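Local structure of putative secreted cellulose binding protein (Streptomyces coelicolor, 4OY7) at residues G23-T28 with A34-S39; G40-Y45 with S75-S80; V102-W107 with F185-D190; D132-I137 with L171-W176. The protein cleaves the glycosidic bonds of cellulose oxidatively by a copper-dependent mechanism, this chain being its lytic polysaccharide monooxygenase domain of the AA10 family. All coordinates share one frame; numbering follows the deposited sequence.

Interaction 1 of 4, residues G23-T28 with A34-S39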
loop_
_atom_site.group_PDB
_atom_site.type_symbol
_atom_site.label_atom_id
_atom_site.label_comp_id
_atom_site.label_asym_id
_atom_site.label_seq_id
_atom_site.Cartn_x
_atom_site.Cartn_y
_atom_site.Cartn_z
ATOM N N GLY A 23 -22.967 -4.045 0.833
ATOM C CA GLY A 23 -21.787 -4.794 1.249
ATOM C C GLY A 23 -21.291 -5.804 0.221
ATOM O O GLY A 23 -20.215 -6.368 0.390
ATOM N N ALA A 24 -22.059 -6.023 -0.853
ATOM C CA ALA A 24 -21.562 -6.801 -1.983
ATOM C C ALA A 24 -20.374 -6.070 -2.575
ATOM O O ALA A 24 -20.256 -4.860 -2.427
ATOM C CB ALA A 24 -22.636 -6.964 -3.038
ATOM N N LEU A 25 -19.497 -6.809 -3.232
ATOM C CA LEU A 25 -18.316 -6.227 -3.851
ATOM C C LEU A 25 -18.405 -6.344 -5.357
ATOM O O LEU A 25 -18.380 -7.444 -5.889
ATOM C CB LEU A 25 -17.080 -6.941 -3.325
ATOM C CG LEU A 25 -16.831 -6.653 -1.835
ATOM C CD1 LEU A 25 -15.876 -7.692 -1.288
ATOM C CD2 LEU A 25 -16.306 -5.248 -1.588
ATOM N N ASP A 26 -18.507 -5.205 -6.040
ATOM C CA ASP A 26 -18.674 -5.180 -7.499
ATOM C C ASP A 26 -17.686 -4.236 -8.175
ATOM O O ASP A 26 -18.032 -3.127 -8.539
ATOM C CB ASP A 26 -20.091 -4.779 -7.855
ATOM C CG ASP A 26 -20.376 -4.934 -9.332
ATOM O OD1 ASP A 26 -19.914 -5.941 -9.924
ATOM O OD2 ASP A 26 -21.072 -4.067 -9.901
ATOM N N PRO A 27 -16.439 -4.687 -8.328
ATOM C CA PRO A 27 -15.427 -3.817 -8.932
ATOM C C PRO A 27 -15.650 -3.652 -10.419
ATOM O O PRO A 27 -16.169 -4.560 -11.070
ATOM C CB PRO A 27 -14.119 -4.562 -8.684
ATOM C CG PRO A 27 -14.481 -5.972 -8.413
ATOM C CD PRO A 27 -15.885 -5.979 -7.888
ATOM N N THR A 28 -15.276 -2.488 -10.942
ATOM C CA THR A 28 -15.272 -2.273 -12.389
ATOM C C THR A 28 -13.842 -2.236 -12.937
ATOM O O THR A 28 -13.628 -2.458 -14.115
ATOM C CB THR A 28 -16.041 -1.006 -12.793
ATOM O OG1 THR A 28 -15.502 0.126 -12.126
ATOM C CG2 THR A 28 -17.506 -1.136 -12.427
ATOM N N ALA A 34 -9.950 -9.056 -11.262
ATOM C CA ALA A 34 -9.096 -10.235 -11.322
ATOM C C ALA A 34 -8.647 -10.656 -9.934
ATOM O O ALA A 34 -8.649 -11.846 -9.630
ATOM C CB ALA A 34 -7.885 -9.984 -12.208
ATOM N N ALA A 35 -8.285 -9.682 -9.099
ATOM C CA ALA A 35 -7.839 -9.969 -7.736
ATOM C C ALA A 35 -8.978 -10.486 -6.884
ATOM O O ALA A 35 -8.777 -11.348 -6.026
ATOM C CB ALA A 35 -7.229 -8.733 -7.090
ATOM N N LEU A 36 -10.181 -9.975 -7.103
ATOM C CA LEU A 36 -11.347 -10.493 -6.383
ATOM C C LEU A 36 -11.598 -11.953 -6.766
ATOM O O LEU A 36 -11.849 -12.810 -5.910
ATOM C CB LEU A 36 -12.590 -9.646 -6.675
ATOM C CG LEU A 36 -13.913 -10.091 -6.051
ATOM C CD1 LEU A 36 -13.840 -10.020 -4.537
ATOM C CD2 LEU A 36 -15.061 -9.237 -6.533
ATOM N N ASP A 37 -11.524 -12.236 -8.061
ATOM C CA ASP A 37 -11.764 -13.585 -8.572
ATOM C C ASP A 37 -10.687 -14.568 -8.079
ATOM O O ASP A 37 -10.992 -15.732 -7.763
ATOM C CB ASP A 37 -11.825 -13.577 -10.104
ATOM C CG ASP A 37 -13.067 -12.866 -10.657
ATOM O OD1 ASP A 37 -13.050 -12.466 -11.852
ATOM O OD2 ASP A 37 -14.074 -12.720 -9.922
ATOM N N GLN A 38 -9.441 -14.123 -7.992
ATOM C CA GLN A 38 -8.408 -15.012 -7.472
ATOM C C GLN A 38 -8.384 -15.140 -5.945
ATOM O O GLN A 38 -8.515 -16.235 -5.406
ATOM C CB GLN A 38 -7.030 -14.612 -7.954
ATOM C CG GLN A 38 -5.985 -15.469 -7.256
ATOM C CD GLN A 38 -4.571 -15.215 -7.698
ATOM O OE1 GLN A 38 -4.317 -14.917 -8.859
ATOM N NE2 GLN A 38 -3.629 -15.369 -6.760
ATOM N N SER A 39 -8.221 -14.032 -5.236
ATOM C CA SER A 39 -7.973 -14.118 -3.792
ATOM C C SER A 39 -9.211 -13.982 -2.913
ATOM O O SER A 39 -9.150 -14.290 -1.722
ATOM C CB SER A 39 -6.905 -13.106 -3.383
ATOM O OG SER A 39 -5.629 -13.502 -3.846
#
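Leu36 reaches out from helix 30-39 to lay one methyl, CD2, against Pro27 and, less closely, Leu25 of the extended segment that leads up to the helix. The apolar part of the contact is centred on the proline. Leu36 CD2 lies 3.6 Å from Pro27 CD and 3.8 Å from Pro27 CG, so the methyl meets the CD-CG edge of the ring, and the two side chains cross at about a right angle. Leu25 contributes less, its CB standing 4.4 Å from Leu36 CD2. The methyl gets there because Leu36 CG is anti to the backbone N (chi1 177°), which extends the side chain straight off the helix surface.

The whole contact belongs to the largely helical and loop region that follows strand 4-6, commonly called L2 in these enzymes. Here the connection between helix 10-18 and helix 30-39 folds back over both: Pro27 also touches Ala18 of the first and Cys32 of the second, and Cys32 is disulfide-bonded to Cys14.

The rest is van der Waals contact with the backbone: Leu25 O is 3.8 Å from Leu36 CD2. In the surroundings, Asp26, a residue of a calcium site known for this protein but not occupied in this chain, turns its CB away from the helix, while the amide of Thr28 is hydrogen-bonded to Asp17 OD1.

Interaction 2 of 4, residues G40-Y45 with S75-S80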
loop_
_atom_site.group_PDB
_atom_site.type_symbol
_atom_site.label_atom_id
_atom_site.label_comp_id
_atom_site.label_asym_id
_atom_site.label_seq_id
_atom_site.Cartn_x
_atom_site.Cartn_y
_atom_site.Cartn_z
ATOM N N GLY A 40 -10.340 -13.576 -3.479
ATOM C CA GLY A 40 -11.598 -13.557 -2.733
ATOM C C GLY A 40 -11.967 -12.253 -2.064
ATOM O O GLY A 40 -11.121 -11.378 -1.836
ATOM N N ALA A 41 -13.243 -12.149 -1.714
ATOM C CA ALA A 41 -13.843 -10.943 -1.138
ATOM C C ALA A 41 -13.269 -10.611 0.241
ATOM O O ALA A 41 -13.269 -9.433 0.639
ATOM C CB ALA A 41 -15.359 -11.115 -1.055
ATOM N N THR A 42 -12.829 -11.637 0.963
ATOM C CA THR A 42 -12.287 -11.479 2.315
ATOM C C THR A 42 -11.155 -10.445 2.357
ATOM O O THR A 42 -11.026 -9.687 3.322
ATOM C CB THR A 42 -11.797 -12.841 2.854
ATOM O OG1 THR A 42 -12.903 -13.745 2.898
ATOM C CG2 THR A 42 -11.159 -12.716 4.254
ATOM N N ALA A 43 -10.325 -10.435 1.315
ATOM C CA ALA A 43 -9.254 -9.439 1.178
ATOM C C ALA A 43 -9.750 -8.002 1.197
ATOM O O ALA A 43 -9.090 -7.140 1.746
ATOM C CB ALA A 43 -8.440 -9.680 -0.085
ATOM N N LEU A 44 -10.858 -7.726 0.515
ATOM C CA LEU A 44 -11.426 -6.374 0.488
ATOM C C LEU A 44 -12.183 -5.993 1.756
ATOM O O LEU A 44 -12.190 -4.819 2.148
ATOM C CB LEU A 44 -12.307 -6.188 -0.744
ATOM C CG LEU A 44 -11.558 -6.399 -2.064
ATOM C CD1 LEU A 44 -12.499 -6.164 -3.232
ATOM C CD2 LEU A 44 -10.358 -5.480 -2.145
ATOM N N TYR A 45 -12.846 -6.953 2.405
ATOM C CA TYR A 45 -13.453 -6.652 3.695
ATOM C C TYR A 45 -12.359 -6.368 4.714
ATOM O O TYR A 45 -12.567 -5.593 5.639
ATOM C CB TYR A 45 -14.330 -7.789 4.174
ATOM C CG TYR A 45 -15.576 -7.969 3.341
ATOM C CD1 TYR A 45 -16.497 -6.930 3.171
ATOM C CD2 TYR A 45 -15.851 -9.189 2.742
ATOM C CE1 TYR A 45 -17.666 -7.130 2.430
ATOM C CE2 TYR A 45 -16.990 -9.380 1.977
ATOM C CZ TYR A 45 -17.896 -8.358 1.836
ATOM O OH TYR A 45 -19.030 -8.575 1.069
ATOM N N SER A 75 0.204 -13.280 5.835
ATOM C CA SER A 75 -0.914 -12.721 6.627
ATOM C C SER A 75 -1.955 -13.797 6.902
ATOM O O SER A 75 -1.880 -14.904 6.355
ATOM C CB SER A 75 -1.567 -11.541 5.889
ATOM O OG SER A 75 -2.613 -11.985 5.059
ATOM N N PRO A 76 -2.950 -13.470 7.728
ATOM C CA PRO A 76 -4.062 -14.399 7.945
ATOM C C PRO A 76 -4.995 -14.601 6.743
ATOM O O PRO A 76 -5.908 -15.426 6.839
ATOM C CB PRO A 76 -4.867 -13.725 9.068
ATOM C CG PRO A 76 -3.999 -12.657 9.629
ATOM C CD PRO A 76 -3.079 -12.244 8.523
ATOM N N TYR A 77 -4.808 -13.826 5.673
ATOM C CA TYR A 77 -5.701 -13.799 4.526
ATOM C C TYR A 77 -4.930 -13.965 3.224
ATOM O O TYR A 77 -3.704 -13.765 3.168
ATOM C CB TYR A 77 -6.480 -12.471 4.484
ATOM C CG TYR A 77 -7.194 -12.183 5.766
ATOM C CD1 TYR A 77 -8.254 -13.001 6.178
ATOM C CD2 TYR A 77 -6.806 -11.146 6.592
ATOM C CE1 TYR A 77 -8.905 -12.772 7.369
ATOM C CE2 TYR A 77 -7.429 -10.924 7.816
ATOM C CZ TYR A 77 -8.494 -11.741 8.177
ATOM O OH TYR A 77 -9.144 -11.532 9.361
ATOM N N ASP A 78 -5.665 -14.267 2.163
ATOM C CA ASP A 78 -5.078 -14.420 0.842
ATOM C C ASP A 78 -5.054 -13.054 0.180
ATOM O O ASP A 78 -6.100 -12.537 -0.183
ATOM C CB ASP A 78 -5.895 -15.407 0.005
ATOM C CG ASP A 78 -5.322 -15.621 -1.385
ATOM O OD1 ASP A 78 -4.437 -14.848 -1.841
ATOM O OD2 ASP A 78 -5.757 -16.571 -2.047
ATOM N N PHE A 79 -3.867 -12.455 0.092
ATOM C CA PHE A 79 -3.662 -11.177 -0.609
ATOM C C PHE A 79 -2.757 -11.389 -1.800
ATOM O O PHE A 79 -2.271 -10.428 -2.397
ATOM C CB PHE A 79 -2.998 -10.138 0.321
ATOM C CG PHE A 79 -3.904 -9.606 1.393
ATOM C CD1 PHE A 79 -5.009 -8.811 1.089
ATOM C CD2 PHE A 79 -3.636 -9.892 2.728
ATOM C CE1 PHE A 79 -5.845 -8.342 2.098
ATOM C CE2 PHE A 79 -4.465 -9.442 3.733
ATOM C CZ PHE A 79 -5.566 -8.657 3.426
ATOM N N SER A 80 -2.579 -12.642 -2.194
ATOM C CA SER A 80 -1.607 -12.999 -3.230
ATOM C C SER A 80 -1.856 -12.282 -4.562
ATOM O O SER A 80 -0.899 -11.886 -5.242
ATOM C CB SER A 80 -1.560 -14.523 -3.421
ATOM O OG SER A 80 -0.560 -14.915 -4.356
#
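Within the L2 region, the largely helical and loop region flanking the copper site, Thr42 and Ala43 of the short helix 42-45 rest against Tyr77 and Phe79 of the loop 75-80. The side chain of Tyr77 lies about 6 Å from that of His1, a copper ligand, and about 10 Å from the metal, so this packing lies beside the copper site, outside its first shell.

Thr42 uses its methyl: CG2, anti to the backbone N, is 3.5 Å from Tyr77 CD1 and 3.8 Å from Tyr77 CE1, approaching the ring obliquely along one CD-CE bond. One face of that ring carries Pro76 CB, 4.0 Å above the plane and over its centre, which packs the tyrosine against its own loop. The loop is shaped by two turns in succession. Ser75 OG accepts from Tyr77 N in an ST turn, and Asp78 OD1 accepts from Ser80 N, nearly along the C-O axis, in an Asx turn; Asp78 OD1 is also hydrogen-bonded to Ser39 OG at the end of helix 30-39.

Deeper in, Phe79 is buried against Ala43 and also touches Thr11 of helix 10-18. Ala43 CB sits 3.6 Å from Phe79 CE1 and 3.7 Å from Asp78 O. Replacing the phenylalanine with an alanine would probably open a gap beside the short helix and leave Ala43 CB without its ring neighbour. Ala43 O lies near the plane of the phenylalanine ring, at its edge, 3.5 Å from Phe79 CE1.

Interaction 3 of 4, residues V102-W107 with F185-D190; sequences VEYSNW and FFSCSD
In the core of the immunoglobulin-like beta sandwich, directly beneath the copper site, Tyr104 of strand 99-105 reaches across to Phe185 and Ser187 of strand 184-193 in the facing sheet. The copper is held by His1 and His110 in the histidine brace of this family, and the side chain of Phe185 comes within about 3 Å of the metal at the nearest atoms. Tyr104 is thus a second-shell neighbour, touching the root of a residue whose ring borders the copper.

With CG anti to the backbone N (chi1 -165°), the tyrosine spans the gap between the two backbones. Tyr104 CA and Ser187 CA are 9.4 Å apart. The far end of the tyrosine does the touching: Tyr104 OH is 3.5 Å from Phe185 CB, and the two side chains cross at about a right angle. The phenylalanine ring leads away from this point to meet His1 and Trp176; Trp176 also meets the Tyr104 ring, closing an aromatic cluster.

Ser187 presents carbon to the tyrosine, while its OG is hydrogen-bonded to Ala4 N of strand 4-6. Ser187 CB stands obliquely to the ring, 4.0 Å from Tyr104 CE2 and 4.1 Å from Tyr104 OH.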
loop_
_atom_site.group_PDB
_atom_site.type_symbol
_atom_site.label_atom_id
_atom_site.label_comp_id
_atom_site.label_asym_id
_atom_site.label_seq_id
_atom_site.Cartn_x
_atom_site.Cartn_y
_atom_site.Cartn_z
ATOM N N VAL A 102 0.053 12.715 2.855
ATOM C CA VAL A 102 -0.075 11.247 2.884
ATOM C C VAL A 102 -1.022 10.860 4.022
ATOM O O VAL A 102 -1.009 11.513 5.059
ATOM C CB VAL A 102 1.304 10.568 3.078
ATOM C CG1 VAL A 102 1.166 9.056 3.324
ATOM C CG2 VAL A 102 2.220 10.848 1.887
ATOM N N GLU A 103 -1.876 9.854 3.777
ATOM C CA GLU A 103 -2.837 9.334 4.758
ATOM C C GLU A 103 -2.670 7.844 4.841
ATOM O O GLU A 103 -2.546 7.206 3.798
ATOM C CB GLU A 103 -4.280 9.678 4.344
ATOM C CG GLU A 103 -4.485 11.180 4.358
ATOM C CD GLU A 103 -5.936 11.669 4.365
ATOM O OE1 GLU A 103 -6.889 10.891 4.506
ATOM O OE2 GLU A 103 -6.130 12.877 4.224
ATOM N N TYR A 104 -2.544 7.311 6.054
ATOM C CA TYR A 104 -2.405 5.880 6.255
ATOM C C TYR A 104 -3.428 5.437 7.285
ATOM O O TYR A 104 -3.577 6.092 8.319
ATOM C CB TYR A 104 -0.987 5.548 6.709
ATOM C CG TYR A 104 -0.586 4.091 6.610
ATOM C CD1 TYR A 104 -1.090 3.159 7.517
ATOM C CD2 TYR A 104 0.329 3.648 5.664
ATOM C CE1 TYR A 104 -0.739 1.831 7.448
ATOM C CE2 TYR A 104 0.713 2.333 5.612
ATOM C CZ TYR A 104 0.162 1.421 6.497
ATOM O OH TYR A 104 0.532 0.101 6.442
ATOM N N SER A 105 -4.199 4.389 6.978
ATOM C CA SER A 105 -5.284 3.967 7.852
ATOM C C SER A 105 -4.827 3.692 9.270
ATOM O O SER A 105 -3.828 3.062 9.472
ATOM C CB SER A 105 -5.947 2.700 7.300
ATOM O OG SER A 105 -6.874 2.151 8.219
ATOM N N ASN A 106 -5.610 4.158 10.252
ATOM C CA ASN A 106 -5.398 3.757 11.652
ATOM C C ASN A 106 -6.512 2.824 12.123
ATOM O O ASN A 106 -7.057 3.000 13.211
ATOM C CB ASN A 106 -5.289 4.970 12.586
ATOM C CG ASN A 106 -6.556 5.780 12.647
ATOM O OD1 ASN A 106 -7.501 5.512 11.910
ATOM N ND2 ASN A 106 -6.574 6.793 13.497
ATOM N N TRP A 107 -6.867 1.839 11.291
ATOM C CA TRP A 107 -7.973 0.951 11.651
ATOM C C TRP A 107 -7.744 0.325 13.036
ATOM O O TRP A 107 -8.677 0.233 13.830
ATOM C CB TRP A 107 -8.218 -0.119 10.565
ATOM C CG TRP A 107 -9.529 -0.848 10.766
ATOM C CD1 TRP A 107 -9.691 -2.149 11.171
ATOM C CD2 TRP A 107 -10.855 -0.308 10.630
ATOM N NE1 TRP A 107 -11.032 -2.453 11.258
ATOM C CE2 TRP A 107 -11.766 -1.336 10.960
ATOM C CE3 TRP A 107 -11.364 0.955 10.268
ATOM C CZ2 TRP A 107 -13.162 -1.147 10.934
ATOM C CZ3 TRP A 107 -12.746 1.143 10.259
ATOM C CH2 TRP A 107 -13.629 0.092 10.577
ATOM N N PHE A 185 3.029 -4.126 8.811
ATOM C CA PHE A 185 2.056 -3.995 7.710
ATOM C C PHE A 185 2.751 -3.605 6.404
ATOM O O PHE A 185 3.786 -2.951 6.408
ATOM C CB PHE A 185 0.971 -2.997 8.115
ATOM C CG PHE A 185 0.156 -3.490 9.269
ATOM C CD1 PHE A 185 0.609 -3.396 10.570
ATOM C CD2 PHE A 185 -0.997 -4.195 9.012
ATOM C CE1 PHE A 185 -0.137 -3.932 11.608
ATOM C CE2 PHE A 185 -1.744 -4.733 10.031
ATOM C CZ PHE A 185 -1.301 -4.614 11.319
ATOM N N PHE A 186 2.155 -4.011 5.291
ATOM C CA PHE A 186 2.783 -3.896 3.995
ATOM C C PHE A 186 1.808 -3.249 3.026
ATOM O O PHE A 186 0.681 -3.716 2.872
ATOM C CB PHE A 186 3.193 -5.292 3.497
ATOM C CG PHE A 186 4.327 -5.887 4.298
ATOM C CD1 PHE A 186 4.089 -6.476 5.524
ATOM C CD2 PHE A 186 5.657 -5.804 3.844
ATOM C CE1 PHE A 186 5.129 -6.949 6.313
ATOM C CE2 PHE A 186 6.698 -6.289 4.639
ATOM C CZ PHE A 186 6.426 -6.857 5.870
ATOM N N SER A 187 2.245 -2.150 2.426
ATOM C CA SER A 187 1.353 -1.330 1.613
ATOM C C SER A 187 1.926 -0.987 0.275
ATOM O O SER A 187 3.013 -0.453 0.222
ATOM C CB SER A 187 1.063 -0.026 2.354
ATOM O OG SER A 187 0.219 0.841 1.610
ATOM N N CYS A 188 1.148 -1.187 -0.792
ATOM C CA CYS A 188 1.606 -0.920 -2.173
ATOM C C CYS A 188 0.633 -0.015 -2.889
ATOM O O CYS A 188 -0.546 -0.345 -2.992
ATOM C CB CYS A 188 1.682 -2.212 -2.943
ATOM S SG CYS A 188 3.151 -3.238 -2.596
ATOM N N SER A 189 1.118 1.123 -3.368
ATOM C CA SER A 189 0.274 2.125 -4.020
ATOM C C SER A 189 0.792 2.416 -5.431
ATOM O O SER A 189 1.900 2.893 -5.628
ATOM C CB SER A 189 0.296 3.408 -3.206
ATOM O OG SER A 189 -0.144 3.173 -1.876
ATOM N N ASP A 190 -0.053 2.129 -6.415
ATOM C CA ASP A 190 0.222 2.483 -7.782
ATOM C C ASP A 190 0.017 3.965 -8.006
ATOM O O ASP A 190 -1.018 4.533 -7.597
ATOM C CB ASP A 190 -0.691 1.702 -8.711
ATOM C CG ASP A 190 -0.375 0.227 -8.709
ATOM O OD1 ASP A 190 -1.100 -0.511 -8.037
ATOM O OD2 ASP A 190 0.635 -0.192 -9.309
#

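Interaction 4 of 4, residues D132-I137 with L171-W176; sequences DDLELI and LIFMQW
Leu134, at the start of strand 134-141, packs on Phe173 of strand 168-178 although the two strands are not neighbours in their sheet. Strand 112-119 runs between them, antiparallel to both, with backbone hydrogen bonds to Glu135 on one flank and Leu171 on the other. The contact therefore bridges over the middle strand, on the face turned away from the sandwich core; Ile172 and Met174 point to the opposite face, where Met174 meets strand 99-105.

Followed outward, the leucine starts with a CB directed toward strand 168-178. CG lies anti to its own carbonyl carbon (chi1 -76°) and carries the branch across the central strand, leaving the contact to the two methyls. Leu134 CD1 does most of the work: it is 3.8 Å from Phe173 CD2 and 4.1 Å from Phe173 CG, oblique to the ring, and 4.0 Å from Phe173 CB. Leu134 CD2 lies beside the base of the same side chain, 4.1 Å from Phe173 CB. More loosely, Leu134 CD2 comes to 4.4 Å from Leu171 O. The two side chains cross at about a right angle; both methyls meet Phe173 CB, and only CD1 goes on to the ring.

Other residues complete the cluster. Tyr117 of the middle strand touches Leu134 and meets the Phe173 ring, whose plane is also met nearly perpendicularly by Trp131.

Between Leu134 and Phe173 only carbon meets carbon, so their cohesion comes from dispersion and the exclusion of water. Such a contact depends on fit and has little directional demand; the alignment of the strands is set by backbone bonds to strand 112-119.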
loop_
_atom_site.group_PDB
_atom_site.type_symbol
_atom_site.label_atom_id
_atom_site.label_comp_id
_atom_site.label_asym_id
_atom_site.label_seq_id
_atom_site.Cartn_x
_atom_site.Cartn_y
_atom_site.Cartn_z
ATOM N N ASP A 132 15.320 -4.547 -4.828
ATOM C CA ASP A 132 16.306 -3.755 -5.594
ATOM C C ASP A 132 15.682 -2.812 -6.618
ATOM O O ASP A 132 16.391 -2.104 -7.331
ATOM C CB ASP A 132 17.384 -4.639 -6.232
ATOM C CG ASP A 132 16.903 -5.426 -7.418
ATOM O OD1 ASP A 132 15.682 -5.543 -7.640
ATOM O OD2 ASP A 132 17.775 -5.977 -8.163
ATOM N N ASP A 133 14.368 -2.812 -6.715
ATOM C CA ASP A 133 13.674 -1.820 -7.526
ATOM C C ASP A 133 13.156 -0.651 -6.688
ATOM O O ASP A 133 12.565 0.262 -7.248
ATOM C CB ASP A 133 12.484 -2.474 -8.198
ATOM C CG ASP A 133 12.882 -3.635 -9.037
ATOM O OD1 ASP A 133 12.319 -4.724 -8.819
ATOM O OD2 ASP A 133 13.778 -3.463 -9.908
ATOM N N LEU A 134 13.375 -0.694 -5.377
ATOM C CA LEU A 134 12.833 0.313 -4.437
ATOM C C LEU A 134 13.928 1.111 -3.795
ATOM O O LEU A 134 14.993 0.561 -3.459
ATOM C CB LEU A 134 12.050 -0.373 -3.330
ATOM C CG LEU A 134 10.662 -0.874 -3.719
ATOM C CD1 LEU A 134 10.141 -1.817 -2.645
ATOM C CD2 LEU A 134 9.693 0.265 -4.013
ATOM N N GLU A 135 13.648 2.408 -3.594
ATOM C CA GLU A 135 14.528 3.305 -2.837
ATOM C C GLU A 135 13.757 3.910 -1.664
ATOM O O GLU A 135 12.667 4.468 -1.843
ATOM C CB GLU A 135 15.072 4.418 -3.743
ATOM C CG GLU A 135 16.002 3.889 -4.813
ATOM C CD GLU A 135 16.608 4.972 -5.690
ATOM O OE1 GLU A 135 15.861 5.865 -6.182
ATOM O OE2 GLU A 135 17.837 4.877 -5.946
ATOM N N LEU A 136 14.330 3.773 -0.463
ATOM C CA LEU A 136 13.822 4.399 0.749
ATOM C C LEU A 136 13.964 5.893 0.630
ATOM O O LEU A 136 15.080 6.402 0.497
ATOM C CB LEU A 136 14.596 3.929 1.989
ATOM C CG LEU A 136 14.129 4.496 3.340
ATOM C CD1 LEU A 136 12.729 4.006 3.737
ATOM C CD2 LEU A 136 15.154 4.165 4.420
ATOM N N ILE A 137 12.841 6.596 0.684
ATOM C CA ILE A 137 12.821 8.056 0.484
ATOM C C ILE A 137 12.391 8.843 1.728
ATOM O O ILE A 137 12.667 10.028 1.837
ATOM C CB ILE A 137 12.009 8.476 -0.771
ATOM C CG1 ILE A 137 10.546 8.088 -0.713
ATOM C CG2 ILE A 137 12.660 7.917 -2.047
ATOM C CD1 ILE A 137 9.739 8.752 -1.825
ATOM N N LEU A 171 5.471 2.911 -8.172
ATOM C CA LEU A 171 4.721 2.388 -7.038
ATOM C C LEU A 171 5.381 2.891 -5.752
ATOM O O LEU A 171 6.611 2.989 -5.657
ATOM C CB LEU A 171 4.706 0.881 -7.123
ATOM C CG LEU A 171 4.042 0.074 -6.026
ATOM C CD1 LEU A 171 3.659 -1.256 -6.678
ATOM C CD2 LEU A 171 4.981 -0.126 -4.846
ATOM N N ILE A 172 4.566 3.245 -4.772
ATOM C CA ILE A 172 5.061 3.593 -3.437
ATOM C C ILE A 172 4.750 2.428 -2.514
ATOM O O ILE A 172 3.589 2.074 -2.321
ATOM C CB ILE A 172 4.417 4.897 -2.903
ATOM C CG1 ILE A 172 4.905 6.099 -3.727
ATOM C CG2 ILE A 172 4.746 5.132 -1.439
ATOM C CD1 ILE A 172 4.070 7.343 -3.552
ATOM N N PHE A 173 5.805 1.864 -1.938
ATOM C CA PHE A 173 5.697 0.755 -0.984
ATOM C C PHE A 173 5.991 1.280 0.403
ATOM O O PHE A 173 6.956 2.055 0.591
ATOM C CB PHE A 173 6.721 -0.340 -1.296
ATOM C CG PHE A 173 6.917 -1.303 -0.177
ATOM C CD1 PHE A 173 5.910 -2.214 0.171
ATOM C CD2 PHE A 173 8.094 -1.311 0.546
ATOM C CE1 PHE A 173 6.102 -3.103 1.209
ATOM C CE2 PHE A 173 8.270 -2.193 1.606
ATOM C CZ PHE A 173 7.254 -3.058 1.958
ATOM N N MET A 174 5.142 0.918 1.365
ATOM C CA MET A 174 5.362 1.300 2.756
ATOM C C MET A 174 5.358 0.091 3.649
ATOM O O MET A 174 4.547 -0.848 3.451
ATOM C CB MET A 174 4.321 2.290 3.252
ATOM C CG MET A 174 4.032 3.419 2.301
ATOM S SD MET A 174 2.977 4.662 3.082
ATOM C CE MET A 174 2.487 5.561 1.624
ATOM N N GLN A 175 6.285 0.097 4.588
ATOM C CA GLN A 175 6.345 -0.919 5.636
ATOM C C GLN A 175 6.146 -0.204 6.957
ATOM O O GLN A 175 6.879 0.727 7.317
ATOM C CB GLN A 175 7.654 -1.702 5.610
ATOM C CG GLN A 175 7.606 -2.967 6.441
ATOM C CD GLN A 175 8.856 -3.815 6.282
ATOM O OE1 GLN A 175 9.576 -3.695 5.283
ATOM N NE2 GLN A 175 9.106 -4.707 7.251
ATOM N N TRP A 176 5.082 -0.600 7.652
ATOM C CA TRP A 176 4.748 -0.057 8.939
ATOM C C TRP A 176 5.361 -0.978 9.972
ATOM O O TRP A 176 4.914 -2.122 10.133
ATOM C CB TRP A 176 3.229 -0.008 9.121
ATOM C CG TRP A 176 2.754 0.660 10.369
ATOM C CD1 TRP A 176 3.483 1.437 11.243
ATOM C CD2 TRP A 176 1.409 0.650 10.872
ATOM N NE1 TRP A 176 2.670 1.885 12.256
ATOM C CE2 TRP A 176 1.399 1.419 12.051
ATOM C CE3 TRP A 176 0.205 0.057 10.431
ATOM C CZ2 TRP A 176 0.243 1.613 12.797
ATOM C CZ3 TRP A 176 -0.910 0.236 11.166
ATOM C CH2 TRP A 176 -0.903 1.027 12.330
#

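Overall arrangement
Interactions 1, 2 and 3 follow one another along the chain, whereas interaction 4 is nested inside the loop closed by interaction 3. Interactions 1 and 2 have centres about 11 Å apart and touch, sharing the L2 region through the successive helices 30-39 and 42-45. Interactions 3 and 4, about 12 Å apart between centres, are joined in one sheet by the adjacent strands 168-178 and 184-193. Interaction 4 lies across the chain's centre from interactions 1 and 2, about 26 and 22 Å away between centres. Together they trace the domain from its L2 region, through the core beneath the copper, to the outer sheet face.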